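Long-range contact in Lmo1499 protein (Listeria monocytogenes, PDB 4IIW), which probably acts as a membrane-bound lytic endotransglycosylase that cuts nascent peptidoglycan strands and so ends their elongation: residues D238-R249 with A308-F319. Numbering follows the deposited sequence.
Sequences DRKMIASVFYNR and ALYPEKSDYLYF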
loop_
_atom_site.group_PDB
_atom_site.type_symbol
_atom_site.label_atom_id
_atom_site.label_comp_id
_atom_site.label_asym_id
_atom_site.label_seq_id
_atom_site.Cartn_x
_atom_site.Cartn_y
_atom_site.Cartn_z
ATOM N N ASP B 238 4.315 59.623 -5.343
ATOM C CA ASP B 238 3.769 60.896 -4.911
ATOM C C ASP B 238 2.374 61.042 -5.529
ATOM O O ASP B 238 2.212 61.374 -6.704
ATOM C CB ASP B 238 4.693 62.052 -5.316
ATOM C CG ASP B 238 4.183 63.413 -4.844
ATOM O OD1 ASP B 238 4.847 64.435 -5.146
ATOM O OD2 ASP B 238 3.122 63.468 -4.180
ATOM N N ARG B 239 1.375 60.772 -4.703
ATOM C CA ARG B 239 -0.015 60.819 -5.097
ATOM C C ARG B 239 -0.517 62.225 -5.392
ATOM O O ARG B 239 -1.463 62.395 -6.138
ATOM C CB ARG B 239 -0.848 60.183 -3.997
ATOM C CG ARG B 239 -0.644 58.662 -3.866
ATOM C CD ARG B 239 -1.318 58.133 -2.608
ATOM N NE ARG B 239 -1.808 56.756 -2.727
ATOM C CZ ARG B 239 -1.207 55.661 -2.261
ATOM N NH1 ARG B 239 -0.038 55.723 -1.612
ATOM N NH2 ARG B 239 -1.801 54.484 -2.446
ATOM N N LYS B 240 0.105 63.233 -4.809
ATOM C CA LYS B 240 -0.304 64.602 -5.081
ATOM C C LYS B 240 0.045 65.036 -6.518
ATOM O O LYS B 240 -0.551 65.981 -7.029
ATOM C CB LYS B 240 0.286 65.564 -4.055
ATOM C CG LYS B 240 -0.285 65.371 -2.684
ATOM C CD LYS B 240 0.316 66.320 -1.666
ATOM C CE LYS B 240 -0.220 66.020 -0.271
ATOM N NZ LYS B 240 0.471 66.826 0.781
HETATM N N MSE B 241 1.024 64.373 -7.142
HETATM C CA MSE B 241 1.373 64.641 -8.538
HETATM C C MSE B 241 0.400 63.890 -9.417
HETATM O O MSE B 241 -0.074 64.415 -10.417
HETATM C CB MSE B 241 2.804 64.212 -8.888
HETATM C CG MSE B 241 3.891 65.217 -8.557
HETATM SE SE MSE B 241 3.701 66.861 -9.579
HETATM C CE MSE B 241 5.334 67.728 -8.932
ATOM N N ILE B 242 0.104 62.652 -9.054
ATOM C CA ILE B 242 -0.874 61.893 -9.806
ATOM C C ILE B 242 -2.173 62.687 -9.840
ATOM O O ILE B 242 -2.797 62.838 -10.893
ATOM C CB ILE B 242 -1.133 60.527 -9.188
ATOM C CG1 ILE B 242 0.103 59.642 -9.351
ATOM C CG2 ILE B 242 -2.334 59.854 -9.850
ATOM C CD1 ILE B 242 0.004 58.295 -8.599
ATOM N N ALA B 243 -2.569 63.213 -8.690
ATOM C CA ALA B 243 -3.787 64.001 -8.630
ATOM C C ALA B 243 -3.708 65.227 -9.547
ATOM O O ALA B 243 -4.671 65.534 -10.248
ATOM C CB ALA B 243 -4.093 64.417 -7.205
ATOM N N SER B 244 -2.566 65.908 -9.582
ATOM C CA SER B 244 -2.457 67.108 -10.406
ATOM C C SER B 244 -2.620 66.793 -11.878
ATOM O O SER B 244 -3.202 67.580 -12.613
ATOM C CB SER B 244 -1.142 67.833 -10.187
ATOM O OG SER B 244 -0.071 67.115 -10.745
ATOM N N VAL B 245 -2.100 65.650 -12.316
ATOM C CA VAL B 245 -2.253 65.260 -13.710
ATOM C C VAL B 245 -3.730 65.174 -14.035
ATOM O O VAL B 245 -4.203 65.782 -14.996
ATOM C CB VAL B 245 -1.632 63.902 -14.013
ATOM C CG1 VAL B 245 -2.131 63.390 -15.343
ATOM C CG2 VAL B 245 -0.120 63.989 -13.996
ATOM N N PHE B 246 -4.465 64.429 -13.221
ATOM C CA PHE B 246 -5.879 64.260 -13.477
ATOM C C PHE B 246 -6.611 65.590 -13.497
ATOM O O PHE B 246 -7.373 65.855 -14.423
ATOM C CB PHE B 246 -6.521 63.292 -12.503
ATOM C CG PHE B 246 -6.071 61.861 -12.675
ATOM C CD1 PHE B 246 -5.975 61.290 -13.939
ATOM C CD2 PHE B 246 -5.832 61.055 -11.574
ATOM C CE1 PHE B 246 -5.586 59.967 -14.101
ATOM C CE2 PHE B 246 -5.462 59.735 -11.733
ATOM C CZ PHE B 246 -5.337 59.194 -13.008
ATOM N N TYR B 247 -6.381 66.440 -12.509
ATOM C CA TYR B 247 -7.044 67.736 -12.533
ATOM C C TYR B 247 -6.664 68.505 -13.813
ATOM O O TYR B 247 -7.529 69.082 -14.483
ATOM C CB TYR B 247 -6.787 68.549 -11.256
ATOM C CG TYR B 247 -7.577 68.030 -10.059
ATOM C CD1 TYR B 247 -8.967 68.136 -10.022
ATOM C CD2 TYR B 247 -6.939 67.456 -8.959
ATOM C CE1 TYR B 247 -9.704 67.661 -8.933
ATOM C CE2 TYR B 247 -7.668 66.988 -7.859
ATOM C CZ TYR B 247 -9.049 67.092 -7.859
ATOM O OH TYR B 247 -9.784 66.629 -6.785
ATOM N N ASN B 248 -5.387 68.474 -14.177
ATOM C CA ASN B 248 -4.937 69.169 -15.374
ATOM C C ASN B 248 -5.694 68.684 -16.591
ATOM O O ASN B 248 -6.182 69.497 -17.386
ATOM C CB ASN B 248 -3.435 69.001 -15.596
ATOM C CG ASN B 248 -2.602 69.776 -14.599
ATOM O OD1 ASN B 248 -3.122 70.570 -13.826
ATOM N ND2 ASN B 248 -1.291 69.564 -14.633
ATOM N N ARG B 249 -5.810 67.367 -16.734
ATOM C CA ARG B 249 -6.531 66.792 -17.877
ATOM C C ARG B 249 -7.992 67.225 -17.870
ATOM O O ARG B 249 -8.580 67.585 -18.908
ATOM C CB ARG B 249 -6.457 65.263 -17.869
ATOM C CG ARG B 249 -5.071 64.721 -18.143
ATOM C CD ARG B 249 -5.113 63.268 -18.582
ATOM N NE ARG B 249 -3.830 62.843 -19.140
ATOM C CZ ARG B 249 -3.660 61.790 -19.943
ATOM N NH1 ARG B 249 -4.693 61.038 -20.316
ATOM N NH2 ARG B 249 -2.448 61.503 -20.403
ATOM N N ALA B 308 -6.452 64.148 -3.344
ATOM C CA ALA B 308 -7.627 64.620 -4.059
ATOM C C ALA B 308 -7.958 66.055 -3.694
ATOM O O ALA B 308 -8.298 66.837 -4.558
ATOM C CB ALA B 308 -8.850 63.697 -3.782
ATOM N N LEU B 309 -7.864 66.390 -2.413
ATOM C CA LEU B 309 -8.169 67.741 -1.945
ATOM C C LEU B 309 -7.011 68.721 -2.038
ATOM O O LEU B 309 -7.232 69.921 -2.178
ATOM C CB LEU B 309 -8.641 67.706 -0.490
ATOM C CG LEU B 309 -10.018 67.117 -0.239
ATOM C CD1 LEU B 309 -10.337 67.221 1.237
ATOM C CD2 LEU B 309 -11.071 67.854 -1.074
ATOM N N TYR B 310 -5.787 68.213 -1.945
ATOM C CA TYR B 310 -4.596 69.056 -1.956
ATOM C C TYR B 310 -3.578 68.596 -2.976
ATOM O O TYR B 310 -2.500 68.151 -2.626
ATOM C CB TYR B 310 -3.946 69.043 -0.578
ATOM C CG TYR B 310 -4.835 69.532 0.534
ATOM C CD1 TYR B 310 -5.529 68.636 1.337
ATOM C CD2 TYR B 310 -4.971 70.893 0.792
ATOM C CE1 TYR B 310 -6.335 69.079 2.369
ATOM C CE2 TYR B 310 -5.778 71.347 1.818
ATOM C CZ TYR B 310 -6.456 70.433 2.601
ATOM O OH TYR B 310 -7.254 70.876 3.617
ATOM N N PRO B 311 -3.909 68.715 -4.253
ATOM C CA PRO B 311 -2.956 68.297 -5.272
ATOM C C PRO B 311 -1.844 69.313 -5.443
ATOM O O PRO B 311 -1.932 70.410 -4.895
ATOM C CB PRO B 311 -3.811 68.226 -6.543
ATOM C CG PRO B 311 -4.930 69.159 -6.299
ATOM C CD PRO B 311 -5.174 69.201 -4.826
ATOM N N GLU B 312 -0.801 68.944 -6.184
ATOM C CA GLU B 312 0.279 69.868 -6.453
ATOM C C GLU B 312 -0.024 70.675 -7.717
ATOM O O GLU B 312 -0.651 70.180 -8.651
ATOM C CB GLU B 312 1.612 69.137 -6.589
ATOM C CG GLU B 312 2.046 68.430 -5.315
ATOM C CD GLU B 312 3.510 68.024 -5.324
ATOM O OE1 GLU B 312 4.258 68.517 -6.197
ATOM O OE2 GLU B 312 3.916 67.223 -4.449
ATOM N N LYS B 313 0.414 71.927 -7.730
ATOM C CA LYS B 313 0.202 72.802 -8.871
ATOM C C LYS B 313 1.323 72.491 -9.837
ATOM O O LYS B 313 2.482 72.751 -9.527
ATOM C CB LYS B 313 0.255 74.278 -8.435
ATOM C CG LYS B 313 -0.733 74.659 -7.292
ATOM C CD LYS B 313 -2.227 74.616 -7.709
ATOM C CE LYS B 313 -2.574 75.746 -8.703
ATOM N NZ LYS B 313 -4.023 75.826 -9.052
ATOM N N SER B 314 1.000 71.906 -10.988
ATOM C CA SER B 314 2.034 71.570 -11.973
ATOM C C SER B 314 1.512 71.520 -13.411
ATOM O O SER B 314 0.303 71.565 -13.655
ATOM C CB SER B 314 2.682 70.229 -11.633
ATOM O OG SER B 314 1.810 69.164 -11.948
ATOM N N ASP B 315 2.449 71.400 -14.351
ATOM C CA ASP B 315 2.139 71.337 -15.778
ATOM C C ASP B 315 2.180 69.912 -16.345
ATOM O O ASP B 315 2.220 69.729 -17.560
ATOM C CB ASP B 315 3.142 72.206 -16.543
ATOM C CG ASP B 315 3.093 73.655 -16.118
ATOM O OD1 ASP B 315 1.976 74.162 -15.884
ATOM O OD2 ASP B 315 4.167 74.291 -16.037
ATOM N N TYR B 316 2.155 68.901 -15.485
ATOM C CA TYR B 316 2.230 67.525 -15.967
ATOM C C TYR B 316 0.862 67.035 -16.439
ATOM O O TYR B 316 -0.150 67.302 -15.811
ATOM C CB TYR B 316 2.832 66.601 -14.896
ATOM C CG TYR B 316 4.226 67.033 -14.450
ATOM C CD1 TYR B 316 5.323 66.920 -15.306
ATOM C CD2 TYR B 316 4.446 67.542 -13.169
ATOM C CE1 TYR B 316 6.596 67.316 -14.904
ATOM C CE2 TYR B 316 5.723 67.940 -12.757
ATOM C CZ TYR B 316 6.790 67.824 -13.629
ATOM O OH TYR B 316 8.050 68.216 -13.222
ATOM N N LEU B 317 0.852 66.347 -17.575
ATOM C CA LEU B 317 -0.373 65.817 -18.168
ATOM C C LEU B 317 -0.289 64.309 -18.435
ATOM O O LEU B 317 -1.278 63.704 -18.857
ATOM C CB LEU B 317 -0.670 66.541 -19.488
ATOM C CG LEU B 317 -0.906 68.056 -19.420
ATOM C CD1 LEU B 317 -1.076 68.652 -20.808
ATOM C CD2 LEU B 317 -2.117 68.347 -18.571
ATOM N N TYR B 318 0.882 63.708 -18.211
ATOM C CA TYR B 318 1.075 62.267 -18.419
ATOM C C TYR B 318 1.904 61.650 -17.281
ATOM O O TYR B 318 2.668 62.339 -16.607
ATOM C CB TYR B 318 1.795 62.008 -19.747
ATOM C CG TYR B 318 1.121 62.600 -20.964
ATOM C CD1 TYR B 318 0.225 61.853 -21.727
ATOM C CD2 TYR B 318 1.393 63.908 -21.364
ATOM C CE1 TYR B 318 -0.400 62.401 -22.843
ATOM C CE2 TYR B 318 0.780 64.464 -22.480
ATOM C CZ TYR B 318 -0.114 63.709 -23.213
ATOM O OH TYR B 318 -0.716 64.275 -24.313
ATOM N N PHE B 319 1.750 60.352 -17.065
ATOM C CA PHE B 319 2.553 59.669 -16.066
ATOM C C PHE B 319 2.687 58.210 -16.425
ATOM O O PHE B 319 1.788 57.626 -17.025
ATOM C CB PHE B 319 1.986 59.844 -14.649
ATOM C CG PHE B 319 0.629 59.217 -14.430
ATOM C CD1 PHE B 319 0.517 57.895 -14.022
ATOM C CD2 PHE B 319 -0.530 59.963 -14.587
ATOM C CE1 PHE B 319 -0.730 57.318 -13.797
ATOM C CE2 PHE B 319 -1.774 59.394 -14.367
ATOM C CZ PHE B 319 -1.872 58.066 -13.969
#
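P311 sits in the shallow hollow between A243 and Y247, one turn apart on helix 239-251: its CB lies 3.9 Å from A243 CB, and its CG meets the Y247 ring obliquely. The Y247 hydroxyl reaches past the proline and donates to A308 O (OH to O 2.7 Å), the carbonyl next to the end of helix 302-309. From there 310-317 curves part-way round the helix as an irregular strap leading to strand 318-321. E312 N donates almost straight (170°) to K240 O, which also takes the helical bond from S244 N on the opposite face of its carbonyl plane. S314 OG donates a hydrogen bond to S244 OG (3.0 Å), which itself donates to M241 O. The selenium of M241 (selenomethionine) lies 3.7 Å from Y316 CD2, an oblique Met-aromatic contact.

N248 spans the bend in the strap. Its chi1 of -72° carries the amide to the bend, where N248 ND2 donates to both S314 O (2.7 Å) and Y316 O (2.8 Å), each tilted out of the amide plane. R249, extended from CG to NE, clasps L317 O side-on with NE and NH2, the oxygen lying in the guanidinium plane; its NH1 is held by R255 O and Q257 OE1. V245 CG2 packs on Y316 CB and CG1 on the F319 edge at CD2. F319 and F246 form an offset edge-to-face pair, planes at 85°. F319 also lies close to E232, predicted to be important for catalysis.

Helix side chains thus bond to three strap carbonyls (S314, Y316, L317) and to A308 O, and probably help to set the strap's path. D238 and E312 bring two carboxylates together, which might favour a shared proton or a screening cation.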